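Local coordinates for protein lysyl oxidase (Pichia pastoris, PDB 1W7C) that probably oxidises primary amines, including the side-chain amine of lysine, using copper and a topaquinone cofactor built from one of its own tyrosines, at residues F442-F447 and L452-R457. Residues are numbered along the deposited sequence; the frame is centred on the assembly and turned at random.
Sequences FLYKFF and LEVSVR
L452, in one of its two modelled conformers, lays its CD1 methyl on the face of the F446 ring, 3.6 Å from the ring centroid and almost on the ring normal, a CH-pi contact. A chi1 of 166° sets CG of L452 opposite the backbone N, which brings CD1 over the ring and 3.3 Å from K445 O. The same face of this antiparallel hairpin carries two looser aromatic-aliphatic pairs: Y444 CE2 sits 3.9 Å from V454 CG1, and the F442 ring meets V456 CG2 obliquely. On the other face, K445 and E453 run side by side. In one of two modelled conformers of E453 the carboxylate lies along the lysine's aliphatic part, E453 OE2 being 3.7 Å from K445 CE, while K445 NZ and E453 OE2 stay 5.1 Å apart without bonding. The lysine chain bends at chi3 (-70°) and chi4 (-64°), and NZ forms a salt bridge with E406 and a hydrogen bond with N428 of its own chain, and a second salt bridge with D407 of the second subunit. F447 turns its ring edge to E453 CB, and S455 OG rests 3.5 Å from L443 CB. Four backbone hydrogen bonds set this register, two between L443 and S455 and two between K445 and E453; the shortest runs from E453 N to K445 O, 2.8 Å. Strands 418-433 and 670-678 flank the hairpin, while 329-344 and 488-498 cover its aromatic face. The hairpin belongs to the beta-sandwich core of the copper amine oxidase catalytic domain, and the V456 side chain lies about 7 Å from that of the copper ligand H490. The chemistry of the hairpin is two-sided: aromatic rings and methyls pack into the core, whereas the buried lysine ammonium, probably stabilised by two carboxylates, ties the opposite face to the dimer partner.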
ATOM      1  N   PHE A 442      11.331   7.605  -6.380  0.60 12.55           N
ATOM      2  CA  PHE A 442      11.632   6.168  -6.357  0.60 12.77           C
ATOM      3  C   PHE A 442      12.184   5.807  -4.995  1.00 12.49           C
ATOM      4  O   PHE A 442      13.097   6.479  -4.499  1.00 15.07           O
ATOM      5  CB  PHE A 442      12.675   5.813  -7.414  1.00 13.71           C
ATOM      6  CG  PHE A 442      12.255   6.136  -8.838  1.00 12.94           C
ATOM      7  CD1 PHE A 442      12.792   7.259  -9.454  1.00 15.09           C
ATOM      8  CD2 PHE A 442      11.364   5.359  -9.544  1.00 13.95           C
ATOM      9  CE1 PHE A 442      12.429   7.576 -10.750  1.00 15.34           C
ATOM     10  CE2 PHE A 442      11.019   5.679 -10.818  1.00 15.19           C
ATOM     11  CZ  PHE A 442      11.544   6.794 -11.418  1.00 16.78           C
ATOM     12  N   LEU A 443      11.643   4.757  -4.384  1.00 13.18           N
ATOM     13  CA  LEU A 443      12.075   4.328  -3.063  1.00 13.82           C
ATOM     14  C   LEU A 443      12.278   2.810  -3.061  1.00 11.75           C
ATOM     15  O   LEU A 443      11.475   2.069  -3.586  1.00 13.58           O
ATOM     16  CB  LEU A 443      11.044   4.743  -2.009  1.00 13.61           C
ATOM     17  CG  LEU A 443      11.422   4.469  -0.574  1.00 13.04           C
ATOM     18  CD1 LEU A 443      12.597   5.314  -0.129  1.00 15.93           C
ATOM     19  CD2 LEU A 443      10.240   4.713   0.331  1.00 14.64           C
ATOM     20  N   TYR A 444      13.357   2.391  -2.408  1.00 11.54           N
ATOM     21  CA  TYR A 444      13.717   1.010  -2.169  1.00 12.62           C
ATOM     22  C   TYR A 444      13.872   0.893  -0.641  1.00 12.36           C
ATOM     23  O   TYR A 444      14.724   1.556  -0.057  1.00 13.42           O
ATOM     24  CB  TYR A 444      15.008   0.655  -2.925  1.00 12.87           C
ATOM     25  CG  TYR A 444      14.877   0.823  -4.391  1.00 11.97           C
ATOM     26  CD1 TYR A 444      15.021   2.057  -4.998  1.00 13.10           C
ATOM     27  CD2 TYR A 444      14.553  -0.258  -5.205  1.00 11.68           C
ATOM     28  CE1 TYR A 444      14.795   2.230  -6.378  1.00 13.25           C
ATOM     29  CE2 TYR A 444      14.346  -0.093  -6.567  1.00 13.54           C
ATOM     30  CZ  TYR A 444      14.508   1.126  -7.159  1.00 13.03           C
ATOM     31  OH  TYR A 444      14.310   1.221  -8.524  1.00 14.18           O
ATOM     32  N   LYS A 445      13.045   0.030  -0.025  1.00 13.05           N
ATOM     33  CA  LYS A 445      12.912  -0.047   1.423  1.00 12.93           C
ATOM     34  C   LYS A 445      13.180  -1.483   1.867  1.00 12.26           C
ATOM     35  O   LYS A 445      12.500  -2.422   1.424  1.00 13.79           O
ATOM     36  CB  LYS A 445      11.487   0.376   1.775  1.00 13.53           C
ATOM     37  CG  LYS A 445      11.234   0.369   3.288  1.00 13.60           C
ATOM     38  CD  LYS A 445       9.758   0.640   3.629  1.00 14.95           C
ATOM     39  CE  LYS A 445       9.334   2.100   3.343  1.00 14.84           C
ATOM     40  NZ  LYS A 445      10.023   3.122   4.160  1.00 14.58           N
ATOM     41  N   PHE A 446      14.184  -1.649   2.701  1.00 12.84           N
ATOM     42  CA  PHE A 446      14.667  -2.936   3.161  1.00 13.60           C
ATOM     43  C   PHE A 446      14.285  -3.167   4.634  1.00 12.70           C
ATOM     44  O   PHE A 446      14.431  -2.257   5.432  1.00 13.29           O
ATOM     45  CB  PHE A 446      16.207  -3.023   3.052  1.00 13.83           C
ATOM     46  CG  PHE A 446      16.743  -2.844   1.626  1.00 14.08           C
ATOM     47  CD1 PHE A 446      16.863  -1.580   1.061  1.00 14.21           C
ATOM     48  CD2 PHE A 446      17.163  -3.923   0.895  1.00 14.91           C
ATOM     49  CE1 PHE A 446      17.380  -1.406  -0.205  1.00 18.16           C
ATOM     50  CE2 PHE A 446      17.653  -3.755  -0.383  1.00 17.03           C
ATOM     51  CZ  PHE A 446      17.734  -2.528  -0.933  1.00 17.24           C
ATOM     52  N   PHE A 447      13.790  -4.367   4.925  1.00 13.33           N
ATOM     53  CA  PHE A 447      13.265  -4.715   6.257  1.00 13.01           C
ATOM     54  C   PHE A 447      14.151  -5.733   6.971  1.00 14.08           C
ATOM     55  O   PHE A 447      14.917  -6.489   6.334  1.00 13.32           O
ATOM     56  CB  PHE A 447      11.875  -5.299   6.106  1.00 13.75           C
ATOM     57  CG  PHE A 447      10.821  -4.318   5.599  1.00 12.19           C
ATOM     58  CD1 PHE A 447       9.933  -3.717   6.480  1.00 12.66           C
ATOM     59  CD2 PHE A 447      10.720  -4.020   4.242  1.00 13.64           C
ATOM     60  CE1 PHE A 447       8.942  -2.870   6.006  1.00 13.06           C
ATOM     61  CE2 PHE A 447       9.742  -3.183   3.776  1.00 15.26           C
ATOM     62  CZ  PHE A 447       8.846  -2.601   4.671  1.00 12.92           C
ATOM     63  N   LEU A 452      12.081  -6.766   0.870  1.00 13.00           N
ATOM     64  CA  LEU A 452      12.380  -5.510   0.202  1.00 13.79           C
ATOM     65  C   LEU A 452      11.100  -5.017  -0.491  1.00 12.66           C
ATOM     66  O   LEU A 452      10.405  -5.797  -1.114  1.00 15.38           O
ATOM     67  CB  LEU A 452      13.472  -5.755  -0.872  0.70 17.67           C
ATOM     68  CG  LEU A 452      13.761  -4.693  -1.945  0.70 16.80           C
ATOM     69  CD1 LEU A 452      14.148  -3.368  -1.301  0.70 14.95           C
ATOM     70  CD2 LEU A 452      14.888  -5.215  -2.875  0.70 26.83           C
ATOM     71  N   GLU A 453      10.844  -3.717  -0.403  1.00 13.33           N
ATOM     72  CA  GLU A 453       9.713  -3.101  -1.078  1.00 13.25           C
ATOM     73  C   GLU A 453      10.258  -2.071  -2.072  1.00 11.95           C
ATOM     74  O   GLU A 453      11.069  -1.209  -1.683  1.00 13.81           O
ATOM     75  CB  GLU A 453       8.810  -2.400  -0.061  1.00 13.47           C
ATOM     76  CG  GLU A 453       7.607  -1.707  -0.683  0.60 13.35           C
ATOM     77  CD  GLU A 453       6.926  -0.760   0.295  0.60 22.06           C
ATOM     78  OE1 GLU A 453       5.818  -1.106   0.733  0.60 31.84           O
ATOM     79  OE2 GLU A 453       7.512   0.311   0.662  0.60 22.20           O
ATOM     80  N   VAL A 454       9.740  -2.168  -3.297  1.00 12.50           N
ATOM     81  CA  VAL A 454      10.059  -1.291  -4.404  1.00 12.54           C
ATOM     82  C   VAL A 454       8.824  -0.427  -4.642  1.00 11.86           C
ATOM     83  O   VAL A 454       7.733  -0.968  -4.826  1.00 12.83           O
ATOM     84  CB  VAL A 454      10.398  -2.102  -5.639  1.00 13.46           C
ATOM     85  CG1 VAL A 454      10.620  -1.194  -6.845  1.00 15.17           C
ATOM     86  CG2 VAL A 454      11.579  -2.977  -5.421  1.00 14.38           C
ATOM     87  N   SER A 455       8.997   0.898  -4.663  1.00 12.58           N
ATOM     88  CA  SER A 455       7.847   1.751  -4.886  1.00 13.51           C
ATOM     89  C   SER A 455       8.168   2.972  -5.712  1.00 12.64           C
ATOM     90  O   SER A 455       9.328   3.413  -5.820  1.00 13.00           O
ATOM     91  CB  SER A 455       7.237   2.181  -3.565  1.00 14.25           C
ATOM     92  OG  SER A 455       8.071   3.048  -2.848  1.00 15.20           O
ATOM     93  N   VAL A 456       7.112   3.542  -6.273  1.00 12.42           N
ATOM     94  CA  VAL A 456       7.178   4.813  -6.959  1.00 13.27           C
ATOM     95  C   VAL A 456       5.974   5.660  -6.566  1.00 11.95           C
ATOM     96  O   VAL A 456       4.882   5.128  -6.334  1.00 13.56           O
ATOM     97  CB  VAL A 456       7.247   4.630  -8.499  1.00 13.64           C
ATOM     98  CG1 VAL A 456       6.015   3.965  -9.053  1.00 16.00           C
ATOM     99  CG2 VAL A 456       7.502   5.928  -9.215  1.00 14.96           C
ATOM    100  N   ARG A 457       6.196   6.973  -6.489  1.00 12.74           N
ATOM    101  CA  ARG A 457       5.113   7.942  -6.361  1.00 12.99           C
ATOM    102  C   ARG A 457       5.344   9.029  -7.408  1.00 13.78           C
ATOM    103  O   ARG A 457       6.485   9.370  -7.706  1.00 14.21           O
ATOM    104  CB  ARG A 457       5.092   8.566  -4.962  1.00 13.98           C
ATOM    105  CG  ARG A 457       4.876   7.522  -3.848  1.00 14.17           C
ATOM    106  CD  ARG A 457       4.978   8.136  -2.490  1.00 14.71           C
ATOM    107  NE  ARG A 457       4.744   7.189  -1.400  1.00 15.17           N
ATOM    108  CZ  ARG A 457       3.535   6.839  -0.947  1.00 16.90           C
ATOM    109  NH1 ARG A 457       2.437   7.355  -1.446  1.00 15.68           N
ATOM    110  NH2 ARG A 457       3.432   5.979   0.067  1.00 19.12           N
TER